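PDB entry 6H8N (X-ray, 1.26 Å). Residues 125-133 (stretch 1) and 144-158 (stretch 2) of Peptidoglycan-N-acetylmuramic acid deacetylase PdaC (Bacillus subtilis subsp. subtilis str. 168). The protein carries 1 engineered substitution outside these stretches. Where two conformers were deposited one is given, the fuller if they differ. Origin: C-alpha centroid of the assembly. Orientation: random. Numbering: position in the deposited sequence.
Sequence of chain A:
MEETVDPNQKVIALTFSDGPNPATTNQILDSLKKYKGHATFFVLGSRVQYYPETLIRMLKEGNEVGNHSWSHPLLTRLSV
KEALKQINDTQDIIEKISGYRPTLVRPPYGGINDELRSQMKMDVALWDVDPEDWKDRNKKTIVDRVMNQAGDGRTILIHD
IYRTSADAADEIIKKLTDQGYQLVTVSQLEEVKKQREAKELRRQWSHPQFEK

Stretch 1 (125-133) ALWDVDPED
Stretch 2, residues 144-158: DRVMNQAGDGRTILI

Stretch 1 has no regular helix or strand; it is extended at Trp-127, Val-129 and Asp-130 (phi/psi -160/166, -130/124, -136/102), broken at Asp-128, and bends from Pro-131 (-76/3) through Glu-132 to Asp-133 (-68/-13). It lies against a helix (144-149), a type II turn from Gly-151 to Arg-154, and a strand ending the second stretch at Ile-158; together the two bury 833 Å². Gly-153 sits at phi/psi 79/0, a positive phi that favours glycine.

Backbone bonds set the register. CA atoms pair Trp-127 with Thr-155 (5.0 Å), Val-129 with Ile-156 (4.7 Å) and Asp-130 with Leu-157 (5.1 Å), so both chains run the same way. One bridge joins Val-129 to Ile-156: Val-129 N donates to Thr-155 O (3.1 Å), and Leu-157 N to Val-129 O (2.9 Å). Thr-155 O also accepts from Asp-128 N (2.9 Å), because Asp-128 (phi/psi -110/-30) breaks the extended run and turns two successive amides toward one carbonyl.

Side-chain polarity completes this edge. Asp-128, chi1 m, takes Thr-155 N on OD2 (2.9 Å). Water 1 donates to Asp-128 OD2 (2.6 Å) and Gly-153 O (2.7 Å) and accepts from Thr-155 OG1 (2.7 Å), tying the turn to the strand. Water 3 accepts from Asp-133 N (3.2 Å). Glu-132, at phi/psi 55/53, donates its N to Asp-130 OD1 (2.9 Å), bracing the bend locally.

Charge pairing is looser: Arg-145 (m, t, p) reaches from the helix to form a salt bridge, its NH2 to Glu-132 OE1 at 3.4 Å, a weak hydrogen bond.

Apolar contacts fill the rest. Leu-157 (t, p) sets CD2 over the face of Trp-127 (chi1 p, chi2 86°), 3.7 Å from the six-membered-ring centroid and 15° off its normal, a CH-pi contact. Val-129, chi1 t, points toward stretch 2, its CB 4.2 Å from Ile-156 CG1. Pro-131 CG meets Val-146 CG2 at 3.6 Å, seating the helix on the bend.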

# COMPACT_ATOMS: atom_id res chain seq x y z
N ALA A 125 6.97 -3.91 -4.00
CA ALA A 125 5.56 -4.22 -3.82
C ALA A 125 4.74 -3.39 -4.80
O ALA A 125 4.56 -2.18 -4.59
CB ALA A 125 5.14 -3.92 -2.39
N LEU A 126 4.26 -4.03 -5.86
CA LEU A 126 3.43 -3.37 -6.85
C LEU A 126 1.97 -3.74 -6.62
O LEU A 126 1.52 -3.73 -5.48
CB LEU A 126 3.96 -3.64 -8.26
CG LEU A 126 5.41 -3.16 -8.45
CD1 LEU A 126 5.82 -3.35 -9.90
CD2 LEU A 126 5.64 -1.71 -8.02
N TRP A 127 1.19 -4.04 -7.67
CA TRP A 127 -0.25 -4.17 -7.49
C TRP A 127 -0.83 -4.98 -8.65
O TRP A 127 -0.19 -5.17 -9.68
CB TRP A 127 -0.92 -2.79 -7.42
CG TRP A 127 -0.63 -1.99 -8.63
CD1 TRP A 127 -1.32 -2.02 -9.80
CD2 TRP A 127 0.45 -1.07 -8.82
NE1 TRP A 127 -0.73 -1.18 -10.71
CE2 TRP A 127 0.36 -0.59 -10.14
CE3 TRP A 127 1.49 -0.61 -8.00
CZ2 TRP A 127 1.27 0.34 -10.66
CZ3 TRP A 127 2.38 0.31 -8.51
CH2 TRP A 127 2.26 0.77 -9.84
N ASP A 128 -2.08 -5.42 -8.46
CA ASP A 128 -2.84 -6.19 -9.45
C ASP A 128 -3.98 -5.42 -10.08
O ASP A 128 -4.37 -5.72 -11.22
CB ASP A 128 -3.48 -7.43 -8.81
CG ASP A 128 -2.50 -8.35 -8.19
OD1 ASP A 128 -1.58 -8.81 -8.89
OD2 ASP A 128 -2.65 -8.64 -7.00
N VAL A 129 -4.58 -4.49 -9.36
CA VAL A 129 -5.80 -3.81 -9.77
C VAL A 129 -5.56 -2.31 -9.62
O VAL A 129 -5.22 -1.84 -8.53
CB VAL A 129 -6.99 -4.24 -8.90
CG1 VAL A 129 -8.21 -3.40 -9.22
CG2 VAL A 129 -7.30 -5.71 -9.07
N ASP A 130 -5.76 -1.57 -10.70
CA ASP A 130 -5.48 -0.14 -10.73
C ASP A 130 -6.65 0.55 -11.44
O ASP A 130 -6.74 0.51 -12.68
CB ASP A 130 -4.16 0.14 -11.44
CG ASP A 130 -3.83 1.61 -11.55
OD1 ASP A 130 -4.58 2.46 -11.02
OD2 ASP A 130 -2.78 1.90 -12.18
N PRO A 131 -7.56 1.19 -10.70
CA PRO A 131 -8.68 1.88 -11.35
C PRO A 131 -8.31 3.21 -11.97
O PRO A 131 -9.19 3.92 -12.45
CB PRO A 131 -9.64 2.10 -10.18
CG PRO A 131 -8.72 2.27 -8.99
CD PRO A 131 -7.60 1.31 -9.23
N GLU A 132 -7.04 3.58 -11.94
CA GLU A 132 -6.58 4.83 -12.53
C GLU A 132 -7.35 6.02 -11.97
O GLU A 132 -7.91 6.85 -12.71
CB GLU A 132 -6.64 4.76 -14.05
CG GLU A 132 -5.88 3.56 -14.62
CD GLU A 132 -5.72 3.63 -16.12
OE1 GLU A 132 -6.72 3.48 -16.85
OE2 GLU A 132 -4.58 3.85 -16.57
N ASP A 133 -7.39 6.13 -10.65
CA ASP A 133 -8.15 7.19 -9.99
C ASP A 133 -7.56 8.57 -10.22
O ASP A 133 -8.25 9.57 -9.95
CB ASP A 133 -8.32 6.88 -8.50
CG ASP A 133 -7.00 6.82 -7.76
OD1 ASP A 133 -5.93 6.97 -8.40
OD2 ASP A 133 -7.01 6.71 -6.54
N ASP A 144 -16.61 1.16 -8.98
CA ASP A 144 -17.06 0.08 -9.83
C ASP A 144 -15.89 -0.67 -10.46
O ASP A 144 -15.94 -1.90 -10.58
CB ASP A 144 -18.05 0.58 -10.89
CG ASP A 144 -19.40 0.94 -10.29
OD1 ASP A 144 -19.56 0.83 -9.07
OD2 ASP A 144 -20.30 1.35 -11.07
N ARG A 145 -14.84 0.05 -10.85
CA ARG A 145 -13.66 -0.61 -11.41
C ARG A 145 -13.03 -1.54 -10.37
O ARG A 145 -12.72 -2.71 -10.66
CB ARG A 145 -12.65 0.43 -11.91
CG ARG A 145 -13.02 1.15 -13.20
CD ARG A 145 -11.91 2.09 -13.74
NE ARG A 145 -10.84 1.32 -14.40
CZ ARG A 145 -9.88 1.84 -15.18
NH1 ARG A 145 -8.98 1.03 -15.74
NH2 ARG A 145 -9.80 3.14 -15.41
N VAL A 146 -12.86 -1.05 -9.15
CA VAL A 146 -12.27 -1.89 -8.11
C VAL A 146 -13.16 -3.07 -7.79
O VAL A 146 -12.71 -4.22 -7.71
CB VAL A 146 -11.95 -1.06 -6.86
CG1 VAL A 146 -11.56 -1.96 -5.69
CG2 VAL A 146 -10.87 -0.03 -7.16
N MET A 147 -14.46 -2.83 -7.56
CA MET A 147 -15.32 -3.91 -7.12
C MET A 147 -15.51 -4.96 -8.20
O MET A 147 -15.66 -6.15 -7.87
CB MET A 147 -16.67 -3.36 -6.64
CG MET A 147 -16.60 -2.48 -5.42
SD MET A 147 -15.71 -3.17 -4.01
CE MET A 147 -16.66 -4.64 -3.68
N ASN A 148 -15.45 -4.58 -9.47
CA ASN A 148 -15.57 -5.56 -10.54
C ASN A 148 -14.32 -6.43 -10.65
O ASN A 148 -14.41 -7.58 -11.11
CB ASN A 148 -15.87 -4.88 -11.87
CG ASN A 148 -17.27 -4.32 -11.93
OD1 ASN A 148 -18.12 -4.67 -11.11
ND2 ASN A 148 -17.51 -3.44 -12.88
N GLN A 149 -13.16 -5.93 -10.24
CA GLN A 149 -11.90 -6.65 -10.35
C GLN A 149 -11.44 -7.28 -9.04
O GLN A 149 -10.48 -8.06 -9.05
CB GLN A 149 -10.82 -5.71 -10.87
CG GLN A 149 -11.07 -5.23 -12.29
CD GLN A 149 -10.11 -4.15 -12.72
OE1 GLN A 149 -8.90 -4.35 -12.76
NE2 GLN A 149 -10.65 -2.97 -13.05
N ALA A 150 -12.07 -6.94 -7.92
CA ALA A 150 -11.62 -7.45 -6.64
C ALA A 150 -11.75 -8.96 -6.59
O ALA A 150 -12.65 -9.55 -7.19
CB ALA A 150 -12.44 -6.83 -5.52
N GLY A 151 -10.82 -9.59 -5.88
CA GLY A 151 -10.88 -11.02 -5.65
C GLY A 151 -9.87 -11.38 -4.60
O GLY A 151 -9.00 -10.59 -4.26
N ASP A 152 -10.02 -12.59 -4.06
CA ASP A 152 -9.09 -13.09 -3.06
C ASP A 152 -7.66 -12.99 -3.56
O ASP A 152 -7.36 -13.31 -4.72
CB ASP A 152 -9.42 -14.54 -2.76
CG ASP A 152 -8.42 -15.16 -1.81
OD1 ASP A 152 -8.43 -14.80 -0.62
OD2 ASP A 152 -7.62 -16.00 -2.29
N GLY A 153 -6.79 -12.55 -2.66
CA GLY A 153 -5.37 -12.50 -2.89
C GLY A 153 -4.89 -11.33 -3.71
O GLY A 153 -3.68 -11.23 -3.95
N ARG A 154 -5.76 -10.44 -4.15
CA ARG A 154 -5.36 -9.35 -5.02
C ARG A 154 -4.91 -8.14 -4.21
O ARG A 154 -5.25 -7.98 -3.03
CB ARG A 154 -6.49 -8.97 -5.97
CG ARG A 154 -6.83 -10.11 -6.90
CD ARG A 154 -7.78 -9.70 -8.00
NE ARG A 154 -7.87 -10.77 -8.97
CZ ARG A 154 -8.98 -11.31 -9.43
NH1 ARG A 154 -8.86 -12.30 -10.29
NH2 ARG A 154 -10.18 -10.88 -9.05
N THR A 155 -4.14 -7.29 -4.87
CA THR A 155 -3.62 -6.04 -4.33
C THR A 155 -4.16 -4.90 -5.17
O THR A 155 -3.96 -4.86 -6.39
CB THR A 155 -2.09 -6.07 -4.35
OG1 THR A 155 -1.65 -7.16 -3.55
CG2 THR A 155 -1.50 -4.78 -3.80
N ILE A 156 -4.84 -3.96 -4.51
CA ILE A 156 -5.51 -2.83 -5.15
C ILE A 156 -4.68 -1.58 -4.94
O ILE A 156 -4.20 -1.33 -3.82
CB ILE A 156 -6.92 -2.63 -4.56
CG1 ILE A 156 -7.80 -3.86 -4.84
CG2 ILE A 156 -7.58 -1.39 -5.14
CD1 ILE A 156 -9.03 -3.96 -3.96
N LEU A 157 -4.55 -0.75 -5.98
CA LEU A 157 -3.89 0.55 -5.91
C LEU A 157 -4.90 1.69 -5.94
O LEU A 157 -5.64 1.83 -6.92
CB LEU A 157 -2.91 0.70 -7.07
CG LEU A 157 -2.31 2.09 -7.32
CD1 LEU A 157 -1.53 2.55 -6.09
CD2 LEU A 157 -1.45 2.09 -8.57
N ILE A 158 -4.90 2.52 -4.90
CA ILE A 158 -5.63 3.78 -4.86
C ILE A 158 -4.62 4.86 -4.48
O ILE A 158 -3.66 4.59 -3.74
CB ILE A 158 -6.77 3.69 -3.82
CG1 ILE A 158 -7.78 2.63 -4.25
CG2 ILE A 158 -7.43 5.05 -3.57
CD1 ILE A 158 -8.81 2.27 -3.22
O HOH W 1 -1.67 -9.61 -4.74
O HOH W 2 -6.81 -5.98 -12.95
O HOH W 3 -5.56 4.06 -9.00
O HOH W 4 -6.94 -2.72 -13.02